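Local coordinates for protein BIFUNCTIONAL PROTEIN Proline utilization A (PutA) (Corynebacterium freiburgense, PDB 5UX5) that catalyses the two-step oxidation of proline to glutamate, using an FAD-dependent proline dehydrogenase module and an NAD-dependent aldehyde dehydrogenase module in one chain, at residues A591-F596 and I668-S673; L268-Q273 and E456-L461; S918-V923 and A942-I947; E376-M381 and I397-V402. All blocks are in the same frame, centred on the assembly; numbering follows the deposited sequence.

Interaction 1: A591-F596 and I668-S673; sequences ASPWNF and ILTGAS. With NAD (nicotinamide-adenine-dinucleotide), chain F.
The end of strand 580-591 runs parallel to strand 666-670, with Ala591 and Leu669 paired and their CA atoms 4.9 Å apart. Ala591 N donates to Ile668 O at 2.9 Å, and Thr670 N donates to Ala591 O at 3.3 Å; both donors lie nearly along the C=O axis. The Ala591 and Leu669 side chains share the sheet face that carries the NAD. Leu669 has CG anti to the backbone N (chi1 164°), and its CD1 lies 4.1 Å from Ala591 CB. Both methyl groups also touch the adenosine ribose at NAD O4B. Just past the end of strand 580-591, the ring of Pro593 crosses Thr670 obliquely. Its CD sits 3.7 Å from Thr670 CB, and its CG meets the Thr670 CG2 methyl. The cofactor is gripped from both segments. Ser592 O accepts from the ribose hydroxyl NAD O3B, and Ala672 N donates to NAD O1A at 2.6 Å in an almost straight bond. Ala672 is the N-cap residue of helix 673-682, so the helix end may also stabilise the phosphate charge. Gly671 brings its CA to 3.4 Å from the same oxygen, NAD O1A. The edge of the Trp594 indole faces NAD O2N. This is the Rossmann-type binding site of an aldehyde dehydrogenase: backbone polar groups hold ribose and phosphate, while Ala591 CB and Leu669 CD1 line the adenosine ribose.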
# COMPACT_ATOMS: atom_id res chain seq x y z
N ALA A 591 14.91 9.90 -20.01
CA ALA A 591 14.21 11.17 -19.84
C ALA A 591 13.06 10.93 -18.87
O ALA A 591 12.11 10.23 -19.18
CB ALA A 591 13.74 11.71 -21.19
N SER A 592 13.18 11.49 -17.67
CA SER A 592 12.34 11.15 -16.53
C SER A 592 11.37 12.29 -16.19
O SER A 592 11.57 13.44 -16.61
CB SER A 592 13.23 10.83 -15.33
OG SER A 592 14.02 11.95 -14.98
N PRO A 593 10.28 11.99 -15.48
CA PRO A 593 9.31 13.05 -15.14
C PRO A 593 9.56 13.62 -13.76
O PRO A 593 10.59 13.32 -13.16
CB PRO A 593 7.97 12.30 -15.20
CG PRO A 593 8.36 10.90 -14.70
CD PRO A 593 9.80 10.65 -15.10
N TRP A 594 8.60 14.42 -13.25
CA TRP A 594 8.75 15.07 -11.94
C TRP A 594 7.93 14.40 -10.84
O TRP A 594 8.32 14.51 -9.68
CB TRP A 594 8.35 16.55 -12.01
CG TRP A 594 7.07 16.77 -12.70
CD1 TRP A 594 6.90 17.18 -13.96
CD2 TRP A 594 5.75 16.56 -12.16
NE1 TRP A 594 5.56 17.26 -14.27
CE2 TRP A 594 4.84 16.88 -13.18
CE3 TRP A 594 5.26 16.16 -10.92
CZ2 TRP A 594 3.46 16.77 -13.02
CZ3 TRP A 594 3.88 16.04 -10.75
CH2 TRP A 594 3.00 16.36 -11.80
N ASN A 595 6.90 13.62 -11.16
CA ASN A 595 6.00 13.11 -10.13
C ASN A 595 6.63 11.99 -9.32
O ASN A 595 6.25 11.76 -8.17
CB ASN A 595 4.69 12.65 -10.76
CG ASN A 595 4.86 11.47 -11.69
OD1 ASN A 595 5.97 11.19 -12.14
ND2 ASN A 595 3.78 10.75 -11.95
N PHE A 596 7.55 11.24 -9.92
CA PHE A 596 8.34 10.22 -9.24
C PHE A 596 9.81 10.51 -9.49
O PHE A 596 10.47 9.78 -10.23
CB PHE A 596 7.98 8.82 -9.72
CG PHE A 596 6.65 8.35 -9.24
CD1 PHE A 596 6.54 7.74 -7.99
CD2 PHE A 596 5.51 8.52 -10.01
CE1 PHE A 596 5.34 7.30 -7.53
CE2 PHE A 596 4.29 8.08 -9.56
CZ PHE A 596 4.20 7.45 -8.31
N ILE A 668 14.49 5.72 -22.84
CA ILE A 668 13.47 5.36 -21.86
C ILE A 668 12.83 6.65 -21.39
O ILE A 668 13.52 7.52 -20.83
CB ILE A 668 14.06 4.59 -20.68
CG1 ILE A 668 14.79 3.33 -21.15
CG2 ILE A 668 12.95 4.26 -19.72
CD1 ILE A 668 15.57 2.66 -20.04
N LEU A 669 11.54 6.81 -21.65
CA LEU A 669 10.81 8.05 -21.44
C LEU A 669 9.56 7.80 -20.62
O LEU A 669 8.84 6.83 -20.86
CB LEU A 669 10.40 8.69 -22.77
CG LEU A 669 9.33 9.77 -22.80
CD1 LEU A 669 9.86 11.01 -22.16
CD2 LEU A 669 8.90 10.04 -24.25
N THR A 670 9.28 8.70 -19.68
CA THR A 670 8.05 8.70 -18.90
C THR A 670 7.49 10.11 -18.95
O THR A 670 8.11 11.03 -18.41
CB THR A 670 8.29 8.29 -17.45
OG1 THR A 670 9.01 7.05 -17.41
CG2 THR A 670 6.96 8.16 -16.71
N GLY A 671 6.34 10.28 -19.57
CA GLY A 671 5.80 11.61 -19.74
C GLY A 671 4.58 11.60 -20.64
O GLY A 671 3.80 10.64 -20.63
N ALA A 672 4.44 12.64 -21.40
CA ALA A 672 3.26 12.77 -22.23
C ALA A 672 3.42 11.99 -23.53
O ALA A 672 4.50 11.96 -24.13
CB ALA A 672 3.00 14.24 -22.53
N SER A 673 2.34 11.35 -23.98
CA SER A 673 2.43 10.66 -25.25
C SER A 673 2.71 11.64 -26.39
O SER A 673 3.28 11.22 -27.41
CB SER A 673 1.15 9.86 -25.50
OG SER A 673 0.01 10.68 -25.38
PA NAD F . 7.04 15.68 -20.75
O1A NAD F . 6.35 14.47 -21.45
O2A NAD F . 6.84 16.98 -21.60
O5B NAD F . 8.59 15.43 -20.64
C5B NAD F . 9.17 14.46 -19.81
C4B NAD F . 10.69 14.46 -19.96
O4B NAD F . 11.12 14.65 -21.31
C3B NAD F . 11.33 15.51 -19.11
O3B NAD F . 12.59 15.12 -18.69
C2B NAD F . 11.34 16.60 -20.09
O2B NAD F . 12.10 17.71 -19.72
C1B NAD F . 11.81 15.89 -21.32
N9A NAD F . 11.56 16.65 -22.54
C8A NAD F . 10.33 17.03 -23.04
N7A NAD F . 10.50 17.72 -24.19
C5A NAD F . 11.87 17.82 -24.49
C6A NAD F . 12.62 18.38 -25.51
N6A NAD F . 12.02 19.10 -26.61
N1A NAD F . 13.96 18.27 -25.49
C2A NAD F . 14.61 17.62 -24.48
N3A NAD F . 13.90 17.05 -23.47
C4A NAD F . 12.56 17.13 -23.44
O3 NAD F . 6.42 15.74 -19.27
PN NAD F . 6.05 17.03 -18.38
O1N NAD F . 6.17 18.36 -19.09
O2N NAD F . 7.07 17.13 -17.29
O5D NAD F . 4.55 16.76 -17.85
C5D NAD F . 3.53 16.60 -18.82
C4D NAD F . 2.38 15.66 -18.48
O4D NAD F . 2.73 14.31 -18.28
C3D NAD F . 1.57 15.96 -17.27
O3D NAD F . 0.86 17.15 -17.32
C2D NAD F . 0.65 14.81 -17.35
O2D NAD F . -0.49 15.18 -18.04
C1D NAD F . 1.47 13.73 -18.03

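Interaction 2: L268-Q273 and E456-L461; sequences LPDSFQ and EDSRRL
The turn that leads from the barrel strand 260-265 into helix 271-287 of the proline dehydrogenase domain is covered here by loop 456-461, between helices 438-450 and 477-484. Leu268 to Ser271 form a type I beta turn, and the loop runs across it. Pro269 packs on the loop backbone, with CB 3.3 Å from Asp457 O. Its CG meets Arg459 CG at 3.8 Å, the two side chains crossing at about a right angle. Asp270 lies against Ser458, its OD2 3.3 Å from Ser458 CB. The polar ends of these two residues converge on a third: Asp270 OD2 and Ser458 OG both hydrogen-bond to Tyr236 OH. Ser458 OG also accepts from Arg460 N at 3.2 Å, closing an ST turn. Gln273 extends from the first turn of the helix. Its NE2 makes two weak hydrogen bonds, to Glu456 OE1 at 3.5 Å and to Asp457 OD1 at 3.4 Å. The amide is turned well out of both carboxylate planes, by 66° and 59°. Glu456 OE2 lies in plane at the edge of the Phe272 ring, 3.9 Å from CE2. Arg332 makes a cation-pi contact with that ring and touches Glu456; its positive charge may partly offset the carboxylate. Arg459 NE bonds to Pro319 O. Tyr236 joins the two segments through one hydroxyl, while the direct bonds between them are weak and likely add little.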
# COMPACT_ATOMS: atom_id res chain seq x y z
N LEU A 268 1.64 -7.42 22.62
CA LEU A 268 2.75 -6.60 22.20
C LEU A 268 3.87 -6.71 23.22
O LEU A 268 3.69 -6.28 24.37
CB LEU A 268 2.32 -5.16 22.04
CG LEU A 268 1.20 -4.95 21.03
CD1 LEU A 268 1.01 -3.47 20.93
CD2 LEU A 268 1.61 -5.53 19.68
N PRO A 269 5.01 -7.28 22.88
CA PRO A 269 6.10 -7.35 23.86
C PRO A 269 6.45 -5.98 24.43
O PRO A 269 6.72 -5.87 25.62
CB PRO A 269 7.25 -7.97 23.05
CG PRO A 269 6.87 -7.79 21.63
CD PRO A 269 5.39 -7.89 21.59
N ASP A 270 6.44 -4.93 23.62
CA ASP A 270 6.83 -3.62 24.13
C ASP A 270 5.73 -2.97 24.98
O ASP A 270 5.92 -1.84 25.45
CB ASP A 270 7.28 -2.72 22.98
CG ASP A 270 6.32 -2.76 21.78
OD1 ASP A 270 5.70 -3.81 21.52
OD2 ASP A 270 6.19 -1.72 21.10
N SER A 271 4.59 -3.63 25.19
CA SER A 271 3.62 -3.11 26.13
C SER A 271 4.06 -3.33 27.57
O SER A 271 3.55 -2.67 28.47
CB SER A 271 2.23 -3.72 25.90
OG SER A 271 2.14 -5.04 26.40
N PHE A 272 5.00 -4.24 27.81
CA PHE A 272 5.59 -4.31 29.14
C PHE A 272 6.38 -3.04 29.44
O PHE A 272 6.37 -2.55 30.57
CB PHE A 272 6.46 -5.57 29.29
CG PHE A 272 7.16 -5.65 30.62
CD1 PHE A 272 6.44 -5.66 31.80
CD2 PHE A 272 8.55 -5.69 30.69
CE1 PHE A 272 7.08 -5.72 33.03
CE2 PHE A 272 9.19 -5.75 31.91
CZ PHE A 272 8.45 -5.76 33.08
N GLN A 273 7.08 -2.50 28.44
CA GLN A 273 7.75 -1.23 28.66
C GLN A 273 6.73 -0.10 28.82
O GLN A 273 6.91 0.79 29.65
CB GLN A 273 8.71 -0.95 27.52
CG GLN A 273 9.81 -1.96 27.47
CD GLN A 273 10.62 -1.92 26.20
OE1 GLN A 273 10.17 -1.41 25.17
NE2 GLN A 273 11.85 -2.43 26.27
N GLU A 456 10.80 -8.23 25.57
CA GLU A 456 10.15 -6.98 25.90
C GLU A 456 10.43 -5.86 24.91
O GLU A 456 9.73 -4.85 24.96
CB GLU A 456 10.54 -6.51 27.31
CG GLU A 456 11.99 -6.07 27.51
CD GLU A 456 12.21 -5.55 28.93
OE1 GLU A 456 12.10 -4.31 29.16
OE2 GLU A 456 12.46 -6.39 29.83
N ASP A 457 11.42 -6.00 24.03
CA ASP A 457 11.62 -5.01 22.97
C ASP A 457 10.49 -5.08 21.96
O ASP A 457 9.74 -6.06 21.89
CB ASP A 457 12.95 -5.23 22.25
CG ASP A 457 14.10 -4.62 22.98
OD1 ASP A 457 13.85 -3.83 23.92
OD2 ASP A 457 15.26 -4.89 22.58
N SER A 458 10.35 -4.01 21.18
CA SER A 458 9.37 -4.00 20.09
C SER A 458 9.87 -4.80 18.88
O SER A 458 10.95 -4.55 18.34
CB SER A 458 9.06 -2.56 19.71
OG SER A 458 8.54 -2.49 18.41
N ARG A 459 9.03 -5.73 18.40
CA ARG A 459 9.38 -6.51 17.22
C ARG A 459 9.72 -5.64 16.01
O ARG A 459 10.48 -6.09 15.13
CB ARG A 459 8.24 -7.45 16.86
CG ARG A 459 7.83 -8.35 17.98
CD ARG A 459 8.32 -9.72 17.68
NE ARG A 459 7.40 -10.50 16.87
CZ ARG A 459 7.78 -11.35 15.94
NH1 ARG A 459 9.08 -11.51 15.67
NH2 ARG A 459 6.87 -12.04 15.28
N ARG A 460 9.21 -4.41 15.97
CA ARG A 460 9.45 -3.52 14.84
C ARG A 460 10.84 -2.87 14.89
O ARG A 460 11.18 -2.09 13.99
CB ARG A 460 8.37 -2.43 14.81
CG ARG A 460 6.96 -2.91 14.52
CD ARG A 460 6.83 -3.39 13.07
NE ARG A 460 5.48 -3.85 12.76
CZ ARG A 460 4.48 -3.04 12.41
NH1 ARG A 460 4.70 -1.74 12.31
NH2 ARG A 460 3.26 -3.55 12.18
N LEU A 461 11.65 -3.17 15.91
CA LEU A 461 12.93 -2.48 16.04
C LEU A 461 13.92 -2.89 14.97
O LEU A 461 14.88 -2.16 14.73
CB LEU A 461 13.55 -2.73 17.41
CG LEU A 461 12.96 -2.10 18.68
CD1 LEU A 461 13.74 -2.62 19.89
CD2 LEU A 461 12.99 -0.59 18.65

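Interaction 3: S918-V923 and A942-I947; sequences SDVPSV and AALDEI
Loop 918-923 lies along one side of helix 936-953, and the contact between them is apolar side-chain packing. Its close part is built round Ile947. The CD1 methyl of Ile947 meets the ring of Pro921 tip to tip, 3.5 Å from CG and 3.7 Å from CD. Ile947 has CG1 anti to the carbonyl carbon (chi1 -63°) and an extended chi2 of 169°, which carry CD1 out to the proline. Val923 crosses the same side chain at about a right angle, with its CG1 3.9 Å from Ile947 CG1. Val920 points at the helix one turn before Ile947, where its CG1 rests on Ala943 CB at 3.8 Å. Its other methyl, CG2, obliquely approaches CD2 of the buried Leu944 at 4.1 Å.

The outer side is looser. Val923 CG2 comes only to 4.2 Å from Glu946 CG. The Glu946 carboxylate turns to other partners, forming salt bridges with Arg996 and Arg950. Pro921 holds Ile947 CD1 with one part of its ring, although the residue itself is exposed to solvent.

The contact is plain packing near the surface. It folds the loop after strand 911-915 back onto helix 936-953, with helix 927-932 lying between them in the chain. Ser918 OG bonds to His579, which Leu944 also touches, and to Arg940 of helix 936-953. On the side toward helix 984-997, Ala942 touches Leu992 and Asp945 forms a salt bridge with Arg989.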
# COMPACT_ATOMS: atom_id res chain seq x y z
N SER A 918 22.14 -24.51 -31.32
CA SER A 918 21.94 -25.23 -30.08
C SER A 918 21.20 -26.51 -30.40
O SER A 918 20.57 -26.63 -31.45
CB SER A 918 21.16 -24.39 -29.07
OG SER A 918 19.85 -24.14 -29.55
N ASP A 919 21.24 -27.45 -29.47
CA ASP A 919 20.48 -28.66 -29.67
C ASP A 919 19.18 -28.52 -28.90
O ASP A 919 19.18 -28.16 -27.72
CB ASP A 919 21.27 -29.90 -29.26
CG ASP A 919 21.99 -30.55 -30.44
OD1 ASP A 919 21.30 -31.14 -31.31
OD2 ASP A 919 23.24 -30.47 -30.51
N VAL A 920 18.08 -28.75 -29.61
CA VAL A 920 16.74 -28.68 -29.05
C VAL A 920 16.44 -29.98 -28.30
O VAL A 920 16.77 -31.07 -28.79
CB VAL A 920 15.72 -28.43 -30.16
CG1 VAL A 920 14.30 -28.49 -29.60
CG2 VAL A 920 15.98 -27.10 -30.80
N PRO A 921 15.84 -29.92 -27.12
CA PRO A 921 15.45 -31.16 -26.43
C PRO A 921 14.24 -31.80 -27.10
O PRO A 921 13.56 -31.21 -27.95
CB PRO A 921 15.12 -30.69 -25.02
CG PRO A 921 14.66 -29.28 -25.20
CD PRO A 921 15.46 -28.72 -26.36
N SER A 922 13.98 -33.04 -26.73
CA SER A 922 12.80 -33.74 -27.23
C SER A 922 11.56 -33.25 -26.47
O SER A 922 11.40 -33.55 -25.28
CB SER A 922 13.00 -35.24 -27.11
OG SER A 922 14.11 -35.66 -27.91
N VAL A 923 10.67 -32.51 -27.16
CA VAL A 923 9.37 -32.13 -26.62
C VAL A 923 8.32 -32.41 -27.69
O VAL A 923 8.58 -32.24 -28.88
CB VAL A 923 9.27 -30.64 -26.18
CG1 VAL A 923 10.15 -30.34 -24.97
CG2 VAL A 923 9.55 -29.70 -27.34
N ALA A 942 9.09 -24.01 -34.19
CA ALA A 942 7.93 -24.67 -33.60
C ALA A 942 8.26 -25.27 -32.24
O ALA A 942 7.45 -25.22 -31.32
CB ALA A 942 7.40 -25.76 -34.52
N ALA A 943 9.45 -25.88 -32.12
CA ALA A 943 9.81 -26.56 -30.88
C ALA A 943 10.11 -25.56 -29.78
O ALA A 943 9.71 -25.77 -28.63
CB ALA A 943 11.02 -27.47 -31.11
N LEU A 944 10.84 -24.50 -30.13
CA LEU A 944 11.22 -23.51 -29.13
C LEU A 944 10.02 -22.72 -28.63
O LEU A 944 10.00 -22.30 -27.47
CB LEU A 944 12.29 -22.58 -29.73
CG LEU A 944 13.61 -23.32 -30.04
CD1 LEU A 944 14.65 -22.41 -30.64
CD2 LEU A 944 14.16 -23.97 -28.82
N ASP A 945 9.00 -22.52 -29.48
CA ASP A 945 7.74 -21.95 -29.02
C ASP A 945 7.10 -22.84 -27.96
O ASP A 945 6.65 -22.37 -26.92
CB ASP A 945 6.78 -21.74 -30.19
CG ASP A 945 7.19 -20.55 -31.09
OD1 ASP A 945 8.07 -19.76 -30.69
OD2 ASP A 945 6.61 -20.39 -32.19
N GLU A 946 7.07 -24.15 -28.21
CA GLU A 946 6.51 -25.06 -27.22
C GLU A 946 7.23 -24.95 -25.89
O GLU A 946 6.60 -24.84 -24.84
CB GLU A 946 6.58 -26.49 -27.75
CG GLU A 946 5.98 -27.53 -26.83
CD GLU A 946 4.48 -27.38 -26.64
OE1 GLU A 946 3.99 -27.88 -25.60
OE2 GLU A 946 3.81 -26.79 -27.51
N ILE A 947 8.57 -24.96 -25.91
CA ILE A 947 9.34 -24.92 -24.66
C ILE A 947 9.14 -23.59 -23.95
O ILE A 947 8.98 -23.54 -22.72
CB ILE A 947 10.83 -25.18 -24.92
CG1 ILE A 947 11.06 -26.55 -25.47
CG2 ILE A 947 11.65 -24.95 -23.68
CD1 ILE A 947 12.46 -26.66 -25.94

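Interaction 4: E376-M381 and I397-V402; sequences EMLQGM and ILYTPV. With FAD (flavin-adenine dinucleotide), chain E.
The Glu376 carboxylate forms salt bridges outside the two strands, OE1 with Lys294 and OE2 with Arg296. Between the strands the shortest bond is Tyr399 N to Met377 O, 2.7 Å and nearly straight at 175°. Met377 N donates to Ile397 O at 3.0 Å, approaching from above the carbonyl plane. These bonds zip strands 373-378 and 396-403 together in parallel. The two strands and helix 383-393 make a beta-alpha-beta unit of the proline dehydrogenase TIM barrel. Glu376, Leu378, Ile397 and Tyr399 share the face toward the flavin; Met377 and Leu398 lie on the other. On the flavin side, Leu378 and Tyr399 lie side by side, with Leu378 CD2 3.6 Å from Tyr399 CD2. The dimethylbenzene end of the FAD rests here: C8M is 3.7 Å from Leu378 CG, and C7M is 3.4 Å from Met377 O. Tyr399 OH hydrogen-bonds to Asn155. On the other face, Leu398 CD2 packs on Met377 CB at 4.0 Å. Past the end of strand 373-378, Gln379 bends at chi2 (-92°) and crosses Leu398 at about a right angle, its CG 3.7 Å from Leu398 CD1.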
# COMPACT_ATOMS: atom_id res chain seq x y z
N GLU A 376 -12.82 -7.40 33.83
CA GLU A 376 -13.66 -6.94 32.74
C GLU A 376 -13.93 -8.10 31.79
O GLU A 376 -12.99 -8.79 31.40
CB GLU A 376 -13.03 -5.73 32.05
CG GLU A 376 -12.56 -4.62 33.05
CD GLU A 376 -12.24 -3.29 32.38
OE1 GLU A 376 -11.89 -2.31 33.08
OE2 GLU A 376 -12.35 -3.24 31.13
N MET A 377 -15.21 -8.32 31.45
CA MET A 377 -15.67 -9.47 30.67
C MET A 377 -16.67 -9.02 29.60
O MET A 377 -17.04 -7.85 29.51
CB MET A 377 -16.28 -10.55 31.58
CG MET A 377 -15.26 -11.34 32.45
SD MET A 377 -15.96 -12.53 33.63
CE MET A 377 -16.22 -13.98 32.61
N LEU A 378 -17.12 -9.98 28.79
CA LEU A 378 -18.07 -9.73 27.71
C LEU A 378 -19.50 -9.91 28.20
O LEU A 378 -19.86 -10.99 28.68
CB LEU A 378 -17.83 -10.65 26.52
CG LEU A 378 -16.58 -10.19 25.81
CD1 LEU A 378 -16.29 -11.18 24.71
CD2 LEU A 378 -16.83 -8.79 25.27
N GLN A 379 -20.30 -8.86 28.07
CA GLN A 379 -21.65 -8.88 28.61
C GLN A 379 -22.46 -9.96 27.93
O GLN A 379 -22.64 -9.94 26.72
CB GLN A 379 -22.34 -7.52 28.44
CG GLN A 379 -23.61 -7.40 29.23
CD GLN A 379 -24.79 -7.80 28.41
OE1 GLN A 379 -24.75 -7.68 27.19
NE2 GLN A 379 -25.85 -8.27 29.06
N GLY A 380 -22.94 -10.91 28.72
CA GLY A 380 -23.79 -11.96 28.23
C GLY A 380 -23.07 -13.21 27.79
O GLY A 380 -23.73 -14.24 27.61
N MET A 381 -21.75 -13.17 27.63
CA MET A 381 -21.04 -14.35 27.15
C MET A 381 -21.15 -15.52 28.12
O MET A 381 -21.86 -16.49 27.85
CB MET A 381 -19.57 -14.02 26.87
N ILE A 397 -16.90 -5.65 35.23
CA ILE A 397 -17.35 -4.63 34.29
C ILE A 397 -17.60 -5.29 32.95
O ILE A 397 -16.67 -5.82 32.32
CB ILE A 397 -16.33 -3.49 34.17
CG1 ILE A 397 -15.98 -3.00 35.58
CG2 ILE A 397 -16.90 -2.39 33.31
CD1 ILE A 397 -14.68 -2.25 35.64
N LEU A 398 -18.85 -5.27 32.52
CA LEU A 398 -19.27 -6.00 31.32
C LEU A 398 -19.21 -5.11 30.08
O LEU A 398 -19.81 -4.02 30.04
CB LEU A 398 -20.68 -6.55 31.50
CG LEU A 398 -20.78 -7.62 32.58
CD1 LEU A 398 -22.18 -8.21 32.60
CD2 LEU A 398 -19.72 -8.70 32.38
N TYR A 399 -18.49 -5.58 29.06
CA TYR A 399 -18.44 -4.88 27.79
C TYR A 399 -19.84 -4.82 27.19
O TYR A 399 -20.48 -5.85 26.99
CB TYR A 399 -17.47 -5.60 26.84
CG TYR A 399 -17.44 -5.00 25.45
CD1 TYR A 399 -16.71 -3.84 25.17
CD2 TYR A 399 -18.15 -5.57 24.41
CE1 TYR A 399 -16.71 -3.28 23.90
CE2 TYR A 399 -18.16 -5.01 23.14
CZ TYR A 399 -17.44 -3.87 22.89
OH TYR A 399 -17.45 -3.36 21.62
N THR A 400 -20.34 -3.62 26.96
CA THR A 400 -21.68 -3.46 26.41
C THR A 400 -21.63 -2.64 25.12
O THR A 400 -21.47 -1.40 25.19
CB THR A 400 -22.61 -2.81 27.44
OG1 THR A 400 -22.67 -3.64 28.60
CG2 THR A 400 -24.02 -2.64 26.89
N PRO A 401 -21.80 -3.26 23.95
CA PRO A 401 -21.76 -2.52 22.69
C PRO A 401 -23.09 -1.86 22.41
O PRO A 401 -24.16 -2.45 22.60
CB PRO A 401 -21.46 -3.59 21.64
CG PRO A 401 -21.94 -4.88 22.26
CD PRO A 401 -22.25 -4.65 23.74
N VAL A 402 -23.03 -0.60 21.98
CA VAL A 402 -24.22 0.14 21.59
C VAL A 402 -23.97 0.82 20.25
O VAL A 402 -22.83 0.97 19.80
CB VAL A 402 -24.67 1.16 22.66
CG1 VAL A 402 -24.92 0.46 23.98
CG2 VAL A 402 -23.64 2.24 22.85
PA FAD E . -7.51 -16.70 25.21
O1A FAD E . -7.92 -17.94 24.35
O2A FAD E . -6.74 -16.91 26.43
O5B FAD E . -6.67 -15.66 24.58
C5B FAD E . -6.76 -15.43 23.19
C4B FAD E . -5.74 -14.38 22.80
O4B FAD E . -4.47 -14.93 22.66
C3B FAD E . -6.04 -13.72 21.49
O3B FAD E . -6.99 -12.71 21.52
C2B FAD E . -4.70 -13.22 21.08
O2B FAD E . -4.47 -11.94 21.55
C1B FAD E . -3.78 -14.26 21.64
N9A FAD E . -3.33 -15.22 20.64
C8A FAD E . -4.02 -16.33 20.19
N7A FAD E . -3.30 -16.96 19.24
C5A FAD E . -2.09 -16.31 19.02
C6A FAD E . -0.98 -16.54 18.19
N6A FAD E . -0.89 -17.64 17.25
N1A FAD E . 0.05 -15.68 18.24
C2A FAD E . 0.02 -14.60 19.09
N3A FAD E . -1.05 -14.36 19.92
C4A FAD E . -2.10 -15.18 19.91
N1 FAD E . -8.82 -6.25 22.56
C2 FAD E . -8.05 -5.12 22.10
O2 FAD E . -7.06 -5.34 21.17
N3 FAD E . -8.36 -3.84 22.55
C4 FAD E . -9.38 -3.61 23.48
O4 FAD E . -9.66 -2.33 23.92
C4X FAD E . -10.08 -4.79 24.09
N5 FAD E . -10.98 -4.65 25.14
C5X FAD E . -11.59 -5.78 25.72
C6 FAD E . -12.50 -5.65 26.78
C7 FAD E . -13.08 -6.79 27.33
C7M FAD E . -14.07 -6.68 28.45
C8 FAD E . -12.76 -8.04 26.86
C8M FAD E . -13.39 -9.26 27.46
C9 FAD E . -11.86 -8.17 25.82
C9A FAD E . -11.28 -7.05 25.25
N10 FAD E . -10.35 -7.23 24.19
C10 FAD E . -9.74 -6.11 23.60
C1' FAD E . -10.07 -8.59 23.68
C2' FAD E . -8.83 -9.27 24.19
O2' FAD E . -7.73 -8.61 23.70
C3' FAD E . -8.90 -10.74 23.72
O3' FAD E . -8.86 -10.76 22.35
C4' FAD E . -10.11 -11.58 24.15
O4' FAD E . -10.70 -11.14 25.32
C5' FAD E . -9.83 -13.10 24.20
O5' FAD E . -8.64 -13.50 24.86
P FAD E . -8.60 -14.34 26.24
O1P FAD E . -7.69 -13.81 27.41
O2P FAD E . -10.16 -14.47 26.48
O3P FAD E . -8.59 -15.92 25.85

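In the fold
Interactions 2 and 4 involve the proline dehydrogenase domain and interaction 1 the aldehyde dehydrogenase domain; interaction 3 lies toward the C-terminal end of the chain. Interaction 4 lines the FAD pocket and interaction 1 the NAD pocket; their centres are 57 Å apart, on opposite sides of the centre of the chain. The cofactor pockets are thus well apart, and the intermediate has to pass between them, as in the substrate channelling known for PutA enzymes. The centre of interaction 2 is 28 Å from that of interaction 4. In sequence it encloses interaction 4, and the Arg459 side chain is about 8 Å from the FAD. Interaction 3 is remote: its centre lies 40 Å from that of interaction 1.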